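Local coordinates for neurotoxin (Clostridium botulinum, PDB 3N7L), which probably recognises gangliosides on the surface of nerve cells, serving as the receptor-binding domain through which a botulinum neurotoxin attaches to its target, at residues N306-D310 with N311-S315; Q337-D340 with E341-Y345; G387-W391 with F392-Y396. All coordinates share one frame; numbering follows the deposited sequence.

Contact 1 (N306-D310 with N311-S315); sequences NTTID and NKQYS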
ATOM      1  N   ASN A 306      22.822  -2.769  -2.653  1.00 23.68           N
ATOM      2  CA  ASN A 306      23.778  -3.662  -2.003  1.00 24.44           C
ATOM      3  C   ASN A 306      23.004  -4.914  -1.601  1.00 24.45           C
ATOM      4  O   ASN A 306      21.787  -4.867  -1.435  1.00 23.80           O
ATOM      5  CB  ASN A 306      24.348  -3.015  -0.731  1.00 25.78           C
ATOM      6  CG  ASN A 306      25.618  -2.227  -0.978  1.00 26.97           C
ATOM      7  OD1 ASN A 306      26.025  -1.418  -0.146  1.00 31.07           O
ATOM      8  ND2 ASN A 306      26.262  -2.469  -2.107  1.00 26.91           N
ATOM      9  N   THR A 307      23.705  -6.031  -1.453  1.00 24.78           N
ATOM     10  CA  THR A 307      23.064  -7.265  -1.014  1.00 25.54           C
ATOM     11  C   THR A 307      24.084  -8.191  -0.376  1.00 24.92           C
ATOM     12  O   THR A 307      25.183  -8.364  -0.890  1.00 24.39           O
ATOM     13  CB  THR A 307      22.359  -8.015  -2.171  1.00 29.20           C
ATOM     14  OG1 THR A 307      21.764  -9.219  -1.661  1.00 31.39           O
ATOM     15  CG2 THR A 307      23.348  -8.360  -3.284  1.00 30.16           C
ATOM     16  N   THR A 308      23.710  -8.773   0.757  1.00 24.93           N
ATOM     17  CA  THR A 308      24.582  -9.691   1.472  1.00 28.55           C
ATOM     18  C   THR A 308      24.182 -11.108   1.106  1.00 29.78           C
ATOM     19  O   THR A 308      23.063 -11.532   1.384  1.00 29.05           O
ATOM     20  CB  THR A 308      24.446  -9.503   2.997  1.00 28.79           C
ATOM     21  OG1 THR A 308      24.844  -8.172   3.346  1.00 29.95           O
ATOM     22  CG2 THR A 308      25.324 -10.514   3.749  1.00 29.61           C
ATOM     23  N   ILE A 309      25.081 -11.850   0.471  1.00 32.46           N
ATOM     24  CA  ILE A 309      24.728 -13.211   0.096  1.00 38.34           C
ATOM     25  C   ILE A 309      25.148 -14.203   1.171  1.00 42.30           C
ATOM     26  O   ILE A 309      24.298 -14.714   1.910  1.00 47.59           O
ATOM     27  CB  ILE A 309      25.309 -13.587  -1.285  1.00 36.00           C
ATOM     28  CG1 ILE A 309      24.375 -13.080  -2.392  1.00 36.01           C
ATOM     29  CG2 ILE A 309      25.417 -15.098  -1.421  1.00 32.92           C
ATOM     30  CD1 ILE A 309      24.045 -11.622  -2.332  1.00 34.12           C
ATOM     31  N   ASP A 310      26.433 -14.496   1.272  1.00 43.66           N
ATOM     32  CA  ASP A 310      26.863 -15.410   2.318  1.00 46.19           C
ATOM     33  C   ASP A 310      27.259 -14.507   3.464  1.00 45.66           C
ATOM     34  O   ASP A 310      26.424 -14.106   4.281  1.00 48.10           O
ATOM     35  CB  ASP A 310      28.057 -16.243   1.851  1.00 50.05           C
ATOM     36  CG  ASP A 310      27.635 -17.550   1.201  1.00 53.30           C
ATOM     37  OD1 ASP A 310      26.765 -17.520   0.303  1.00 54.70           O
ATOM     38  OD2 ASP A 310      28.178 -18.611   1.588  1.00 56.66           O
ATOM     39  N   ASN A 311      28.538 -14.180   3.509  1.00 42.80           N
ATOM     40  CA  ASN A 311      29.062 -13.284   4.516  1.00 40.20           C
ATOM     41  C   ASN A 311      29.892 -12.275   3.760  1.00 35.10           C
ATOM     42  O   ASN A 311      30.938 -11.837   4.222  1.00 33.14           O
ATOM     43  CB  ASN A 311      29.914 -14.045   5.527  1.00 43.63           C
ATOM     44  CG  ASN A 311      29.083 -14.654   6.628  1.00 48.08           C
ATOM     45  OD1 ASN A 311      28.482 -13.935   7.430  1.00 49.61           O
ATOM     46  ND2 ASN A 311      29.026 -15.984   6.669  1.00 48.27           N
ATOM     47  N   LYS A 312      29.417 -11.938   2.566  1.00 30.39           N
ATOM     48  CA  LYS A 312      30.088 -10.966   1.724  1.00 29.01           C
ATOM     49  C   LYS A 312      29.006 -10.075   1.162  1.00 26.33           C
ATOM     50  O   LYS A 312      27.839 -10.466   1.108  1.00 25.81           O
ATOM     51  CB  LYS A 312      30.845 -11.655   0.584  1.00 30.00           C
ATOM     52  CG  LYS A 312      31.611 -12.899   1.017  1.00 33.08           C
ATOM     53  CD  LYS A 312      32.786 -13.244   0.100  1.00 38.03           C
ATOM     54  CE  LYS A 312      32.558 -12.851  -1.355  1.00 40.64           C
ATOM     55  NZ  LYS A 312      32.798 -11.390  -1.583  1.00 43.30           N
ATOM     56  N   GLN A 313      29.381  -8.876   0.749  1.00 25.39           N
ATOM     57  CA  GLN A 313      28.392  -7.973   0.194  1.00 25.82           C
ATOM     58  C   GLN A 313      28.720  -7.619  -1.245  1.00 25.53           C
ATOM     59  O   GLN A 313      29.877  -7.397  -1.606  1.00 26.31           O
ATOM     60  CB  GLN A 313      28.283  -6.708   1.038  1.00 28.55           C
ATOM     61  CG  GLN A 313      26.873  -6.180   1.094  1.00 32.75           C
ATOM     62  CD  GLN A 313      26.717  -4.971   1.989  1.00 36.32           C
ATOM     63  OE1 GLN A 313      25.620  -4.689   2.471  1.00 41.24           O
ATOM     64  NE2 GLN A 313      27.806  -4.242   2.208  1.00 34.90           N
ATOM     65  N   TYR A 314      27.687  -7.596  -2.071  1.00 22.78           N
ATOM     66  CA  TYR A 314      27.845  -7.270  -3.471  1.00 22.18           C
ATOM     67  C   TYR A 314      26.949  -6.082  -3.774  1.00 21.91           C
ATOM     68  O   TYR A 314      26.127  -5.683  -2.949  1.00 20.90           O
ATOM     69  CB  TYR A 314      27.415  -8.454  -4.351  1.00 21.27           C
ATOM     70  CG  TYR A 314      28.132  -9.756  -4.055  1.00 21.97           C
ATOM     71  CD1 TYR A 314      27.774 -10.547  -2.961  1.00 23.55           C
ATOM     72  CD2 TYR A 314      29.188 -10.184  -4.859  1.00 22.43           C
ATOM     73  CE1 TYR A 314      28.455 -11.739  -2.673  1.00 23.14           C
ATOM     74  CE2 TYR A 314      29.878 -11.367  -4.582  1.00 22.75           C
ATOM     75  CZ  TYR A 314      29.508 -12.138  -3.489  1.00 24.32           C
ATOM     76  OH  TYR A 314      30.207 -13.295  -3.211  1.00 25.84           O
ATOM     77  N   SER A 315      27.131  -5.501  -4.952  1.00 20.18           N
ATOM     78  CA  SER A 315      26.278  -4.404  -5.385  1.00 21.38           C
ATOM     79  C   SER A 315      25.733  -4.886  -6.722  1.00 21.28           C
ATOM     80  O   SER A 315      26.391  -5.668  -7.415  1.00 20.63           O
ATOM     81  CB  SER A 315      27.074  -3.109  -5.566  1.00 21.75           C
ATOM     82  OG  SER A 315      28.154  -3.284  -6.459  1.00 26.11           O
TER

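Contact 2 (Q337-D340 with E341-Y345); sequences QPMD and EIRKY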
ATOM      1  N   GLN A 337      32.291  -4.893  -6.291  1.00 24.75           N
ATOM      2  CA  GLN A 337      32.993  -3.829  -7.003  1.00 24.57           C
ATOM      3  C   GLN A 337      33.128  -2.508  -6.242  1.00 23.74           C
ATOM      4  O   GLN A 337      32.302  -2.177  -5.392  1.00 23.55           O
ATOM      5  CB  GLN A 337      32.249  -3.564  -8.315  1.00 27.07           C
ATOM      6  CG  GLN A 337      30.786  -3.186  -8.072  1.00 30.22           C
ATOM      7  CD  GLN A 337      29.938  -3.143  -9.337  1.00 32.83           C
ATOM      8  OE1 GLN A 337      28.708  -3.002  -9.271  1.00 33.22           O
ATOM      9  NE2 GLN A 337      30.584  -3.254 -10.486  1.00 31.36           N
ATOM     10  N   PRO A 338      34.176  -1.731  -6.554  1.00 21.93           N
ATOM     11  CA  PRO A 338      34.391  -0.437  -5.893  1.00 20.91           C
ATOM     12  C   PRO A 338      33.393   0.613  -6.409  1.00 21.41           C
ATOM     13  O   PRO A 338      32.710   0.388  -7.406  1.00 19.68           O
ATOM     14  CB  PRO A 338      35.847  -0.109  -6.237  1.00 20.89           C
ATOM     15  CG  PRO A 338      36.046  -0.763  -7.557  1.00 21.20           C
ATOM     16  CD  PRO A 338      35.319  -2.085  -7.416  1.00 21.07           C
ATOM     17  N   MET A 339      33.314   1.752  -5.726  1.00 23.32           N
ATOM     18  CA  MET A 339      32.372   2.816  -6.079  1.00 22.44           C
ATOM     19  C   MET A 339      32.483   3.348  -7.513  1.00 24.61           C
ATOM     20  O   MET A 339      31.460   3.603  -8.157  1.00 23.77           O
ATOM     21  CB  MET A 339      32.509   3.969  -5.082  1.00 24.72           C
ATOM     22  CG  MET A 339      31.322   4.936  -5.054  1.00 28.50           C
ATOM     23  SD  MET A 339      29.717   4.119  -4.755  1.00 33.21           S
ATOM     24  CE  MET A 339      30.025   3.341  -3.179  1.00 28.91           C
ATOM     25  N   ASP A 340      33.704   3.523  -8.016  1.00 24.08           N
ATOM     26  CA  ASP A 340      33.885   4.012  -9.383  1.00 25.94           C
ATOM     27  C   ASP A 340      33.169   3.090 -10.369  1.00 25.35           C
ATOM     28  O   ASP A 340      32.609   3.552 -11.361  1.00 25.28           O
ATOM     29  CB  ASP A 340      35.376   4.095  -9.747  1.00 28.51           C
ATOM     30  CG  ASP A 340      36.065   5.304  -9.129  1.00 32.00           C
ATOM     31  OD1 ASP A 340      37.302   5.417  -9.265  1.00 33.53           O
ATOM     32  OD2 ASP A 340      35.374   6.143  -8.507  1.00 33.86           O
ATOM     33  N   GLU A 341      33.184   1.788 -10.094  1.00 23.88           N
ATOM     34  CA  GLU A 341      32.520   0.825 -10.966  1.00 23.74           C
ATOM     35  C   GLU A 341      31.002   0.890 -10.797  1.00 22.90           C
ATOM     36  O   GLU A 341      30.251   0.746 -11.763  1.00 21.72           O
ATOM     37  CB  GLU A 341      33.020  -0.593 -10.679  1.00 26.98           C
ATOM     38  CG  GLU A 341      34.503  -0.788 -10.958  1.00 32.73           C
ATOM     39  CD  GLU A 341      34.898  -0.324 -12.350  1.00 37.26           C
ATOM     40  OE1 GLU A 341      34.357  -0.871 -13.336  1.00 40.57           O
ATOM     41  OE2 GLU A 341      35.745   0.592 -12.462  1.00 40.51           O
ATOM     42  N   ILE A 342      30.550   1.108  -9.567  1.00 21.11           N
ATOM     43  CA  ILE A 342      29.118   1.207  -9.304  1.00 22.88           C
ATOM     44  C   ILE A 342      28.510   2.402 -10.045  1.00 22.87           C
ATOM     45  O   ILE A 342      27.428   2.304 -10.624  1.00 22.05           O
ATOM     46  CB  ILE A 342      28.836   1.359  -7.793  1.00 22.12           C
ATOM     47  CG1 ILE A 342      29.216   0.065  -7.063  1.00 21.76           C
ATOM     48  CG2 ILE A 342      27.364   1.713  -7.566  1.00 21.48           C
ATOM     49  CD1 ILE A 342      29.024   0.121  -5.557  1.00 24.55           C
ATOM     50  N   ARG A 343      29.219   3.525 -10.036  1.00 23.36           N
ATOM     51  CA  ARG A 343      28.733   4.732 -10.695  1.00 25.60           C
ATOM     52  C   ARG A 343      28.548   4.530 -12.197  1.00 25.43           C
ATOM     53  O   ARG A 343      27.671   5.142 -12.811  1.00 25.84           O
ATOM     54  CB  ARG A 343      29.703   5.891 -10.440  1.00 27.74           C
ATOM     55  CG  ARG A 343      29.897   6.200  -8.961  1.00 33.05           C
ATOM     56  CD  ARG A 343      30.967   7.260  -8.747  1.00 37.67           C
ATOM     57  NE  ARG A 343      30.449   8.603  -8.978  1.00 43.44           N
ATOM     58  CZ  ARG A 343      29.658   9.253  -8.127  1.00 45.69           C
ATOM     59  NH1 ARG A 343      29.297   8.685  -6.984  1.00 46.40           N
ATOM     60  NH2 ARG A 343      29.218  10.470  -8.425  1.00 46.71           N
ATOM     61  N   LYS A 344      29.359   3.658 -12.783  1.00 25.59           N
ATOM     62  CA  LYS A 344      29.273   3.405 -14.218  1.00 27.55           C
ATOM     63  C   LYS A 344      28.380   2.239 -14.620  1.00 26.69           C
ATOM     64  O   LYS A 344      27.753   2.274 -15.680  1.00 27.06           O
ATOM     65  CB  LYS A 344      30.670   3.169 -14.799  1.00 29.74           C
ATOM     66  CG  LYS A 344      31.599   4.368 -14.672  1.00 33.96           C
ATOM     67  CD  LYS A 344      32.958   4.094 -15.285  1.00 39.09           C
ATOM     68  CE  LYS A 344      33.679   2.973 -14.560  1.00 41.56           C
ATOM     69  NZ  LYS A 344      35.074   2.816 -15.059  1.00 45.83           N
ATOM     70  N   TYR A 345      28.312   1.206 -13.787  1.00 25.10           N
ATOM     71  CA  TYR A 345      27.519   0.040 -14.149  1.00 25.51           C
ATOM     72  C   TYR A 345      26.374  -0.365 -13.231  1.00 23.75           C
ATOM     73  O   TYR A 345      25.627  -1.285 -13.565  1.00 23.09           O
ATOM     74  CB  TYR A 345      28.449  -1.158 -14.329  1.00 26.92           C
ATOM     75  CG  TYR A 345      29.632  -0.857 -15.210  1.00 30.42           C
ATOM     76  CD1 TYR A 345      29.452  -0.403 -16.518  1.00 33.25           C
ATOM     77  CD2 TYR A 345      30.935  -0.998 -14.734  1.00 33.49           C
ATOM     78  CE1 TYR A 345      30.539  -0.096 -17.330  1.00 35.96           C
ATOM     79  CE2 TYR A 345      32.032  -0.694 -15.537  1.00 36.10           C
ATOM     80  CZ  TYR A 345      31.825  -0.243 -16.833  1.00 36.63           C
ATOM     81  OH  TYR A 345      32.906   0.058 -17.628  1.00 39.75           O
TER

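Contact 3 (G387-W391 with F392-Y396); sequences GDDYW and FNHEY. With SO4 (sulfate ion), chain B.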
ATOM      1  N   GLY A 387      27.842 -19.323 -13.520  1.00 26.31           N
ATOM      2  CA  GLY A 387      28.553 -20.149 -12.560  1.00 27.80           C
ATOM      3  C   GLY A 387      29.254 -21.354 -13.161  1.00 28.59           C
ATOM      4  O   GLY A 387      30.058 -21.226 -14.087  1.00 26.60           O
ATOM      5  N   ASP A 388      28.940 -22.533 -12.638  1.00 29.32           N
ATOM      6  CA  ASP A 388      29.560 -23.752 -13.126  1.00 32.09           C
ATOM      7  C   ASP A 388      28.927 -24.335 -14.392  1.00 31.64           C
ATOM      8  O   ASP A 388      29.253 -25.458 -14.779  1.00 32.30           O
ATOM      9  CB  ASP A 388      29.593 -24.809 -12.016  1.00 37.43           C
ATOM     10  CG  ASP A 388      28.210 -25.254 -11.586  1.00 43.16           C
ATOM     11  OD1 ASP A 388      28.120 -26.055 -10.628  1.00 47.30           O
ATOM     12  OD2 ASP A 388      27.215 -24.810 -12.201  1.00 47.18           O
ATOM     13  N   ASP A 389      28.028 -23.591 -15.040  1.00 30.28           N
ATOM     14  CA  ASP A 389      27.423 -24.078 -16.282  1.00 28.84           C
ATOM     15  C   ASP A 389      28.572 -24.293 -17.254  1.00 29.24           C
ATOM     16  O   ASP A 389      29.429 -23.419 -17.404  1.00 26.49           O
ATOM     17  CB  ASP A 389      26.464 -23.056 -16.890  1.00 27.40           C
ATOM     18  CG  ASP A 389      25.166 -22.955 -16.135  1.00 27.90           C
ATOM     19  OD1 ASP A 389      24.859 -23.881 -15.359  1.00 25.07           O
ATOM     20  OD2 ASP A 389      24.446 -21.952 -16.335  1.00 28.54           O
ATOM     21  N   TYR A 390      28.586 -25.439 -17.928  1.00 28.70           N
ATOM     22  CA  TYR A 390      29.673 -25.725 -18.857  1.00 29.95           C
ATOM     23  C   TYR A 390      29.241 -26.271 -20.212  1.00 29.27           C
ATOM     24  O   TYR A 390      29.434 -25.616 -21.237  1.00 29.81           O
ATOM     25  CB  TYR A 390      30.662 -26.698 -18.199  1.00 31.78           C
ATOM     26  CG  TYR A 390      31.931 -26.914 -18.989  1.00 35.08           C
ATOM     27  CD1 TYR A 390      32.051 -27.977 -19.883  1.00 34.92           C
ATOM     28  CD2 TYR A 390      33.013 -26.042 -18.852  1.00 37.72           C
ATOM     29  CE1 TYR A 390      33.215 -28.168 -20.623  1.00 37.26           C
ATOM     30  CE2 TYR A 390      34.184 -26.224 -19.588  1.00 39.33           C
ATOM     31  CZ  TYR A 390      34.278 -27.288 -20.470  1.00 39.15           C
ATOM     32  OH  TYR A 390      35.430 -27.467 -21.197  1.00 41.89           O
ATOM     33  N   TRP A 391      28.641 -27.457 -20.214  1.00 27.92           N
ATOM     34  CA  TRP A 391      28.228 -28.108 -21.455  1.00 29.38           C
ATOM     35  C   TRP A 391      27.031 -27.529 -22.203  1.00 29.04           C
ATOM     36  O   TRP A 391      27.014 -27.518 -23.435  1.00 28.87           O
ATOM     37  CB  TRP A 391      27.960 -29.592 -21.194  1.00 31.83           C
ATOM     38  CG  TRP A 391      29.143 -30.322 -20.651  1.00 34.99           C
ATOM     39  CD1 TRP A 391      29.328 -30.744 -19.366  1.00 37.41           C
ATOM     40  CD2 TRP A 391      30.318 -30.703 -21.374  1.00 36.06           C
ATOM     41  NE1 TRP A 391      30.549 -31.372 -19.244  1.00 37.25           N
ATOM     42  CE2 TRP A 391      31.176 -31.360 -20.463  1.00 37.26           C
ATOM     43  CE3 TRP A 391      30.730 -30.554 -22.704  1.00 37.23           C
ATOM     44  CZ2 TRP A 391      32.424 -31.868 -20.840  1.00 39.10           C
ATOM     45  CZ3 TRP A 391      31.973 -31.059 -23.082  1.00 38.20           C
ATOM     46  CH2 TRP A 391      32.804 -31.710 -22.150  1.00 39.05           C
ATOM     47  N   PHE A 392      26.032 -27.058 -21.469  1.00 26.39           N
ATOM     48  CA  PHE A 392      24.827 -26.532 -22.097  1.00 26.46           C
ATOM     49  C   PHE A 392      24.432 -25.158 -21.595  1.00 24.82           C
ATOM     50  O   PHE A 392      24.894 -24.707 -20.551  1.00 25.15           O
ATOM     51  CB  PHE A 392      23.648 -27.477 -21.833  1.00 25.28           C
ATOM     52  CG  PHE A 392      23.873 -28.883 -22.309  1.00 27.73           C
ATOM     53  CD1 PHE A 392      23.843 -29.186 -23.668  1.00 25.57           C
ATOM     54  CD2 PHE A 392      24.118 -29.906 -21.395  1.00 26.38           C
ATOM     55  CE1 PHE A 392      24.051 -30.492 -24.113  1.00 28.49           C
ATOM     56  CE2 PHE A 392      24.329 -31.216 -21.829  1.00 28.95           C
ATOM     57  CZ  PHE A 392      24.295 -31.511 -23.189  1.00 27.43           C
ATOM     58  N   ASN A 393      23.569 -24.502 -22.361  1.00 22.83           N
ATOM     59  CA  ASN A 393      23.032 -23.212 -21.974  1.00 23.48           C
ATOM     60  C   ASN A 393      21.774 -23.550 -21.170  1.00 22.08           C
ATOM     61  O   ASN A 393      21.178 -24.612 -21.361  1.00 21.24           O
ATOM     62  CB  ASN A 393      22.682 -22.391 -23.211  1.00 24.25           C
ATOM     63  CG  ASN A 393      23.906 -21.812 -23.877  1.00 25.36           C
ATOM     64  OD1 ASN A 393      24.558 -20.928 -23.327  1.00 26.02           O
ATOM     65  ND2 ASN A 393      24.237 -22.317 -25.060  1.00 25.90           N
ATOM     66  N   HIS A 394      21.383 -22.659 -20.270  1.00 20.81           N
ATOM     67  CA  HIS A 394      20.218 -22.877 -19.424  1.00 20.72           C
ATOM     68  C   HIS A 394      19.383 -21.611 -19.383  1.00 18.98           C
ATOM     69  O   HIS A 394      19.924 -20.504 -19.422  1.00 19.26           O
ATOM     70  CB  HIS A 394      20.658 -23.216 -17.995  1.00 20.96           C
ATOM     71  CG  HIS A 394      21.589 -24.383 -17.910  1.00 23.40           C
ATOM     72  ND1 HIS A 394      21.147 -25.682 -17.788  1.00 24.52           N
ATOM     73  CD2 HIS A 394      22.940 -24.450 -17.971  1.00 23.60           C
ATOM     74  CE1 HIS A 394      22.185 -26.500 -17.779  1.00 24.76           C
ATOM     75  NE2 HIS A 394      23.284 -25.776 -17.890  1.00 26.82           N
ATOM     76  N   GLU A 395      18.070 -21.779 -19.308  1.00 18.49           N
ATOM     77  CA  GLU A 395      17.158 -20.646 -19.230  1.00 19.71           C
ATOM     78  C   GLU A 395      17.215 -20.088 -17.812  1.00 20.59           C
ATOM     79  O   GLU A 395      17.091 -20.829 -16.840  1.00 20.68           O
ATOM     80  CB  GLU A 395      15.722 -21.087 -19.553  1.00 20.93           C
ATOM     81  CG  GLU A 395      15.457 -21.347 -21.043  1.00 23.05           C
ATOM     82  CD  GLU A 395      15.245 -20.063 -21.850  1.00 26.07           C
ATOM     83  OE1 GLU A 395      15.395 -20.103 -23.090  1.00 27.01           O
ATOM     84  OE2 GLU A 395      14.911 -19.016 -21.250  1.00 26.45           O
ATOM     85  N   TYR A 396      17.424 -18.782 -17.703  1.00 19.46           N
ATOM     86  CA  TYR A 396      17.473 -18.110 -16.415  1.00 18.04           C
ATOM     87  C   TYR A 396      16.566 -16.895 -16.472  1.00 19.42           C
ATOM     88  O   TYR A 396      16.616 -16.119 -17.434  1.00 17.16           O
ATOM     89  CB  TYR A 396      18.902 -17.635 -16.084  1.00 18.73           C
ATOM     90  CG  TYR A 396      19.873 -18.751 -15.760  1.00 18.18           C
ATOM     91  CD1 TYR A 396      19.728 -19.511 -14.598  1.00 20.20           C
ATOM     92  CD2 TYR A 396      20.907 -19.072 -16.632  1.00 20.19           C
ATOM     93  CE1 TYR A 396      20.592 -20.574 -14.319  1.00 19.98           C
ATOM     94  CE2 TYR A 396      21.775 -20.130 -16.363  1.00 20.98           C
ATOM     95  CZ  TYR A 396      21.609 -20.877 -15.207  1.00 20.72           C
ATOM     96  OH  TYR A 396      22.452 -21.935 -14.944  1.00 23.03           O
TER
HETATM   97  S   SO4 B1301      26.093 -28.130 -17.579  1.00 34.83           S
HETATM   98  O1  SO4 B1301      25.401 -29.316 -18.092  1.00 37.99           O
HETATM   99  O2  SO4 B1301      27.545 -28.371 -17.574  1.00 38.04           O
HETATM  100  O3  SO4 B1301      25.641 -27.834 -16.195  1.00 35.27           O
HETATM  101  O4  SO4 B1301      25.770 -26.984 -18.453  1.00 34.72           O

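Contact 1 (N306-D310 with N311-S315)
The beta hairpin of strands 302-308 and 313-318 holds together here through Thr307 and Tyr314, an antiparallel pair joined by two backbone hydrogen bonds and the last hydrogen-bonded pair before the turn. Thr307 N reaches Tyr314 O at 2.9 Å, and Tyr314 N returns a straighter bond to Thr307 O, with an N-H...O angle of 172°. Asn306 with Ser315 and Thr308 with Gln313 flank this bridge as non-hydrogen-bonded pairs. Nearer the bend, Ile309 N donates to Lys312 O at 3.2 Å, so that Asp310 and Asn311 carry the chain round the tip.

Side chains sort by face. On that of Asn306, Thr308 and Gln313, the amides of Asn306 and Gln313 stack with planes 29° apart, Asn306 CG lying 4.2 Å from Gln313 CD. Asn306 ND2 also makes a weak bond to Tyr314 O. The extended Gln313 chain runs past Thr308, its CG 3.6 Å from Thr308 OG1.

On the other face, Tyr314 CG stands anti to its carbonyl carbon (chi1 -56°), which brings the ring alongside the turn. Thr307 O lies in the ring plane at its edge, while Ile309 meets the ring with two carbons: CB is 3.9 Å from Tyr314 CE1, and CD1 touches Tyr314 CD1. Thr307 OG1 is hydrogen-bonded to Lys282 O, and Lys312 NZ forms a salt bridge with Asp336, tying the hairpin to neighbouring loops. The arrangement is that of a tight antiparallel hairpin, here within the beta-trefoil receptor-binding domain of a clostridial neurotoxin.

Contact 2 (Q337-D340 with E341-Y345)
Pro338 O accepts from two N-H groups in the first turn of helix 339-345, weakly from Glu341 N and more squarely from Ile342 N, 3.1 Å away in the carbonyl plane. Pro338 thus occupies the N-cap position, and the next regular bond sets Arg343 N 2.9 Å from Met339 O. In this short helix started by a proline, Gln337, Pro338 and Met339 pack their side chains on Glu341 and Ile342.

Gln337 holds CG between its backbone N and carbonyl carbon (chi1 58°), folding the side chain back over the first turn. Its CG packs 3.7 Å from Ile342 CG1, and its NE2 lies 3.6 Å from Glu341 CB. Pro338 and Glu341 lie side by side, their CG atoms 3.7 Å apart. Met339, bent at chi2 and chi3, sets its methyl CE 4.1 Å from Ile342 CD1. Lys344 NZ forms a salt bridge with Glu341 OE2, 3.5 Å apart, its hydrogen bond weak, and Lys344 CB lies over one face of the Tyr345 ring.

Gln337 OE1 is bonded to Ser315 OG. Met339 and Ile342 rest on Tyr304 of strand 302-308, and Tyr345 on Met318 of strand 313-318, so the helix lies against that hairpin.

Contact 3 (G387-W391 with F392-Y396)
Asp389 is the first residue of 387-391 to meet 392-396, and CG anti to its carbonyl carbon (chi1 -74°) carries the carboxylate towards His394 and Tyr396. The carboxylate meets the edge of the Tyr396 ring, OD2 in the ring plane and the two planes 19° apart. Tyr396 OH donates to Asp389 OD2 over 2.4 Å, very short and of doubtful exact value. The same carboxylate approaches His394 obliquely, Asp389 CG 3.2 Å from His394 CD2, and is gripped by Lys262 at OD1 and by the backbone N of Leu386 at OD2.

Tyr390 begins a run of three backbone N-H groups turned to a sulfate ion. Tyr390 N bonds to sulfate O2 at 3.1 Å and weakly to O4; its ring sets CD1 over the centre of one Trp391 indole face. Trp391 N also donates to sulfate O2, at 3.0 Å, while Trp391 CB makes a CH-pi contact over the face of the Phe392 ring, 4.2 Å from its centroid. Across the junction, Phe392 N and His394 NE2 both reach sulfate O4, the latter at 2.8 Å with an N-H...O angle of 162°.

Five bonds, one weak, therefore hold an anion at the bend of an aromatic loop. The sulfate probably came from the crystallisation liquor, but the loop is probably the ganglioside-binding loop of this toxin. Its convergent donors are consistent with receiving an acidic sugar group.

Followed from the N terminus, the three contacts come in series, none enclosing or crossing another. Contact 1 closes the turn joining strands 302-308 and 313-318. After strand 329-335, contact 2 winds the helix that leads to strand 348-354; its centre is about 15 Å from that of contact 1, and the two touch through Ser315. Contact 3 closes the loop between strands 373-384 and 394-402, with its nearest atoms about 12 Å from contact 1 and about 17 Å from contact 2. Contacts 1 and 3 reach one branched antiparallel sheet at separate turns, while the helix of contact 2 covers part of it, all on the same side of the chain's centre.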